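Local coordinates for 2-dehydropantoate 2-reductase, putative (Enterococcus faecalis, PDB 2EW2), which probably catalyses the NADPH-dependent reduction of 2-dehydropantoate (ketopantoate) to (R)-pantoate, a step on the way to pantothenate, at residues 209-213 against 251-255; 269-275 against 310-316. All blocks are in the same frame, centred on the assembly; numbering follows the deposited sequence. Where two conformers were deposited one is given.

Contact 1 of 2, residues 209-213 against 251-255; sequences IAEFG and QTYDP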
# COMPACT_ATOMS: atom_id res chain seq x y z
N ILE B 209 -8.35 15.98 -2.79
CA ILE B 209 -8.58 15.27 -4.06
C ILE B 209 -7.72 15.78 -5.22
O ILE B 209 -7.05 14.99 -5.91
CB ILE B 209 -10.09 15.25 -4.43
CG1 ILE B 209 -10.86 14.44 -3.38
CG2 ILE B 209 -10.29 14.68 -5.83
CD1 ILE B 209 -12.39 14.52 -3.50
N ALA B 210 -7.72 17.10 -5.42
CA ALA B 210 -6.89 17.73 -6.44
C ALA B 210 -5.39 17.54 -6.18
O ALA B 210 -4.62 17.35 -7.12
CB ALA B 210 -7.21 19.24 -6.56
N GLU B 211 -4.98 17.62 -4.91
CA GLU B 211 -3.58 17.42 -4.53
C GLU B 211 -3.18 16.00 -4.92
O GLU B 211 -2.14 15.80 -5.55
CB GLU B 211 -3.35 17.62 -3.02
CG GLU B 211 -3.30 19.10 -2.57
CD GLU B 211 -3.25 19.25 -1.05
OE1 GLU B 211 -3.76 18.38 -0.34
OE2 GLU B 211 -2.68 20.26 -0.56
N PHE B 212 -4.02 15.03 -4.57
CA PHE B 212 -3.79 13.66 -5.02
C PHE B 212 -3.73 13.54 -6.55
O PHE B 212 -2.78 12.97 -7.11
CB PHE B 212 -4.79 12.64 -4.46
CG PHE B 212 -4.54 11.26 -4.98
CD1 PHE B 212 -3.54 10.47 -4.42
CD2 PHE B 212 -5.20 10.80 -6.11
CE1 PHE B 212 -3.24 9.21 -4.96
CE2 PHE B 212 -4.90 9.55 -6.64
CZ PHE B 212 -3.93 8.77 -6.07
N GLY B 213 -4.74 14.07 -7.22
CA GLY B 213 -4.82 13.96 -8.67
C GLY B 213 -3.57 14.40 -9.41
O GLY B 213 -3.18 13.77 -10.39
N GLN B 251 -12.38 13.88 -13.30
CA GLN B 251 -13.29 15.03 -13.17
C GLN B 251 -13.48 15.53 -11.73
O GLN B 251 -13.78 16.70 -11.51
CB GLN B 251 -14.65 14.72 -13.83
CG GLN B 251 -14.58 14.60 -15.36
CD GLN B 251 -15.86 14.05 -15.99
OE1 GLN B 251 -16.71 13.46 -15.32
NE2 GLN B 251 -15.97 14.21 -17.31
N THR B 252 -13.27 14.65 -10.74
CA THR B 252 -13.32 15.04 -9.33
C THR B 252 -12.12 15.90 -8.93
O THR B 252 -12.20 16.63 -7.95
CB THR B 252 -13.47 13.82 -8.36
OG1 THR B 252 -12.23 13.09 -8.26
CG2 THR B 252 -14.57 12.87 -8.83
N TYR B 253 -11.02 15.82 -9.69
CA TYR B 253 -9.81 16.62 -9.41
C TYR B 253 -10.03 18.12 -9.64
O TYR B 253 -9.29 18.95 -9.10
CB TYR B 253 -8.62 16.19 -10.29
CG TYR B 253 -8.16 14.73 -10.24
CD1 TYR B 253 -7.40 14.19 -11.29
CD2 TYR B 253 -8.47 13.90 -9.16
CE1 TYR B 253 -6.96 12.87 -11.26
CE2 TYR B 253 -8.03 12.57 -9.12
CZ TYR B 253 -7.27 12.06 -10.17
OH TYR B 253 -6.84 10.75 -10.13
N ASP B 254 -11.01 18.47 -10.47
CA ASP B 254 -11.28 19.88 -10.78
C ASP B 254 -11.53 20.71 -9.53
O ASP B 254 -12.47 20.44 -8.78
CB ASP B 254 -12.48 19.99 -11.73
CG ASP B 254 -12.63 21.39 -12.34
OD1 ASP B 254 -12.09 22.39 -11.81
OD2 ASP B 254 -13.33 21.49 -13.35
N PRO B 255 -10.67 21.73 -9.27
CA PRO B 255 -10.94 22.55 -8.10
C PRO B 255 -12.26 23.36 -8.21
O PRO B 255 -12.81 23.74 -7.17
CB PRO B 255 -9.71 23.47 -8.00
CG PRO B 255 -9.09 23.45 -9.34
CD PRO B 255 -9.45 22.15 -9.99

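Contact 2 of 2, residues 269-275 against 310-316; sequences LIKNHRL and EELLGAK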
# COMPACT_ATOMS: atom_id res chain seq x y z
N LEU B 269 -11.61 9.28 9.37
CA LEU B 269 -10.43 8.85 10.10
C LEU B 269 -9.53 10.01 10.49
O LEU B 269 -9.18 10.14 11.67
CB LEU B 269 -9.62 7.78 9.33
CG LEU B 269 -8.38 7.23 10.06
CD1 LEU B 269 -8.73 6.67 11.45
CD2 LEU B 269 -7.65 6.17 9.23
N ILE B 270 -9.15 10.81 9.51
CA ILE B 270 -8.14 11.85 9.75
C ILE B 270 -8.70 13.03 10.56
O ILE B 270 -8.07 13.50 11.49
CB ILE B 270 -7.42 12.31 8.45
CG1 ILE B 270 -6.83 11.10 7.68
CG2 ILE B 270 -6.33 13.34 8.76
CD1 ILE B 270 -5.96 10.15 8.55
N LYS B 271 -9.91 13.47 10.21
CA LYS B 271 -10.57 14.55 10.98
C LYS B 271 -11.12 14.09 12.32
O LYS B 271 -10.87 14.71 13.35
CB LYS B 271 -11.68 15.21 10.16
CG LYS B 271 -11.33 16.57 9.62
CD LYS B 271 -12.57 17.27 9.04
CE LYS B 271 -13.48 17.85 10.14
NZ LYS B 271 -14.82 18.25 9.60
N ASN B 272 -11.88 12.99 12.30
CA ASN B 272 -12.71 12.60 13.43
C ASN B 272 -12.24 11.39 14.24
O ASN B 272 -12.86 11.04 15.25
CB ASN B 272 -14.15 12.40 12.96
CG ASN B 272 -14.80 13.69 12.49
OD1 ASN B 272 -14.94 14.65 13.26
ND2 ASN B 272 -15.22 13.73 11.23
N HIS B 273 -11.14 10.76 13.81
CA HIS B 273 -10.61 9.56 14.49
C HIS B 273 -11.68 8.49 14.69
O HIS B 273 -11.80 7.89 15.77
CB HIS B 273 -9.91 9.91 15.81
CG HIS B 273 -8.68 10.76 15.64
ND1 HIS B 273 -7.77 10.95 16.65
CD2 HIS B 273 -8.21 11.43 14.57
CE1 HIS B 273 -6.79 11.73 16.22
NE2 HIS B 273 -7.04 12.04 14.96
N ARG B 274 -12.46 8.27 13.64
CA ARG B 274 -13.48 7.25 13.57
C ARG B 274 -13.05 6.13 12.60
O ARG B 274 -12.41 6.39 11.58
CB ARG B 274 -14.79 7.87 13.08
CG ARG B 274 -15.51 8.74 14.12
CD ARG B 274 -16.78 9.33 13.51
NE ARG B 274 -16.49 10.22 12.36
CZ ARG B 274 -17.32 10.43 11.34
NH1 ARG B 274 -18.51 9.83 11.30
NH2 ARG B 274 -16.96 11.25 10.35
N LEU B 275 -13.42 4.90 12.94
CA LEU B 275 -13.19 3.74 12.07
C LEU B 275 -13.80 3.96 10.68
O LEU B 275 -14.85 4.60 10.54
CB LEU B 275 -13.70 2.47 12.74
CG LEU B 275 -12.89 2.02 13.95
CD1 LEU B 275 -13.61 0.93 14.76
CD2 LEU B 275 -11.48 1.57 13.58
N GLU B 310 -5.86 3.47 11.47
CA GLU B 310 -6.93 3.46 12.48
C GLU B 310 -6.36 3.15 13.87
O GLU B 310 -6.60 3.89 14.83
CB GLU B 310 -8.04 2.46 12.11
CG GLU B 310 -8.90 2.86 10.90
CD GLU B 310 -9.79 1.72 10.42
OE1 GLU B 310 -9.48 0.54 10.70
OE2 GLU B 310 -10.82 1.99 9.76
N GLU B 311 -5.59 2.06 13.96
CA GLU B 311 -4.93 1.67 15.20
C GLU B 311 -3.99 2.75 15.74
O GLU B 311 -4.04 3.09 16.93
CB GLU B 311 -4.19 0.35 14.99
CG GLU B 311 -3.61 -0.26 16.26
CD GLU B 311 -4.52 -1.31 16.89
OE1 GLU B 311 -4.06 -1.96 17.86
OE2 GLU B 311 -5.67 -1.49 16.42
N LEU B 312 -3.15 3.31 14.87
CA LEU B 312 -2.24 4.39 15.27
C LEU B 312 -2.95 5.63 15.81
O LEU B 312 -2.44 6.28 16.70
CB LEU B 312 -1.32 4.79 14.12
CG LEU B 312 -0.26 3.77 13.69
CD1 LEU B 312 0.31 4.15 12.33
CD2 LEU B 312 0.83 3.63 14.76
N LEU B 313 -4.11 5.95 15.25
CA LEU B 313 -4.84 7.15 15.64
C LEU B 313 -5.82 6.90 16.78
O LEU B 313 -6.47 7.82 17.26
CB LEU B 313 -5.59 7.74 14.43
CG LEU B 313 -4.77 8.41 13.32
CD1 LEU B 313 -5.68 8.88 12.18
CD2 LEU B 313 -3.95 9.57 13.85
N GLY B 314 -5.91 5.64 17.21
CA GLY B 314 -6.92 5.17 18.16
C GLY B 314 -8.36 5.41 17.73
O GLY B 314 -9.20 5.80 18.55
N ALA B 315 -8.65 5.20 16.44
CA ALA B 315 -9.99 5.42 15.89
C ALA B 315 -11.00 4.51 16.59
O ALA B 315 -10.66 3.40 16.98
CB ALA B 315 -9.99 5.16 14.41
N LYS B 316 -12.23 5.00 16.75
CA LYS B 316 -13.28 4.24 17.44
C LYS B 316 -14.55 4.07 16.61
O LYS B 316 -14.75 4.76 15.62
CB LYS B 316 -13.61 4.88 18.79
CG LYS B 316 -12.66 4.50 19.92
CD LYS B 316 -12.79 5.47 21.12
CE LYS B 316 -14.04 5.18 21.96
NZ LYS B 316 -14.36 6.29 22.93
O HOH W 1 -8.26 9.40 19.31

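Contact 1 of 2, residues 209-213 against 251-255
A210 and Y253 bring the two backbones together, their CA atoms 4.3 Å apart, where the short helix 209-214 passes the C-terminal end of helix 242-252. Y253 carries most of the contact. Its CG lies anti to its own carbonyl carbon (chi1 -58°), which swings the phenol across the helical turn so that one face lies against G213. G213 CA sits 3.3 Å from the ring centroid and only 7° off the ring normal, a CH-pi contact almost exactly over the centre. With no side chain at G213, the alpha carbon itself lies against the ring. F212 flanks the far end of the phenol: Y253 OH comes to its ring edge, close to the ring plane, at 4.2 Å from F212 CE2. At the near end, I209 CG2 meets the edge of the Y253 ring in its plane, 3.9 Å from Y253 CD2. The same methyl, anti to the backbone N of I209, also reaches T252, with I209 CG2 3.5 Å from T252 OG1; the two side chains cross at about a right angle. That hydroxyl is hydrogen-bonded to I249 O of its own helix and meets the methyl in plain van der Waals contact. A210 CB rests against the backbone carbonyl of Y253, 3.3 Å from Y253 O. Beyond the two segments, F212 and T252 both touch L198 of helix 198-205, and V222 of helix 218-235 meets both aromatic side chains. Within the C-terminal helical domain of this ketopantoate reductase family member, no hydrogen bond links the two segments directly. What joins them is shape and dispersion: a flat phenol laid over a glycine, with the I209 methyl at its edge and its hydroxyl beside the edge of F212.

Contact 2 of 2, residues 269-275 against 310-316
H273 and K316 join the residues following helix 264-271 to the C-terminal tail by backbone pairing: K316 N gives a hydrogen bond to H273 O (3.1 Å). L275 N returns a straighter one to K316 O (3.0 Å, 171°), arriving from above the carbonyl plane. A315 CA adds a CA-H...O contact to H273 O. Water 1 makes a second bridge, lying in the plane of the H273 ring at its edge, 3.1 Å from ND1, and donating to L313 O; L313 CB sits over a face of that ring. The apolar contacts centre on L269. With CG anti to its backbone N (chi1 -178°), it sends CD1 to A315 CB at 3.6 Å, while its CG meets L313 CD1 at 3.8 Å. A methyl-on-carboxylate van der Waals contact stands apart: L275 CD2 lies 3.6 Å from E310 CD, the side chains crossing at about a right angle; the carboxylate is held by H307 and T276 N. G314, with positive phi, forms a Schellman motif, A315 N bonding back to E310 O and G314 N to E311 O. E311, a magnesium ligand in a crystal structure of this protein though no magnesium is bound to this chain here, points away from 269-275 and packs on P216 of the second subunit, while helix 198-205 touches L269 and I270 through T203.

From the N terminus, the chain first builds the Rossmann-type nucleotide-binding domain and then enters the helices that hold both contacts. Contact 1 closes a loop running through helices 218-235 and 242-252. Contact 2 opens only after that loop is complete, and closes a second one through helices 282-292 and 297-313, ending at the C terminus. The two stand in series, neither nested nor crossing, with centres 24 Å apart and nearest atoms about 11 Å apart. Helix 198-205 links them, touching side chains of both. They also approach across the dimer, where E211 of 209-213 packs on L312 of the second subunit.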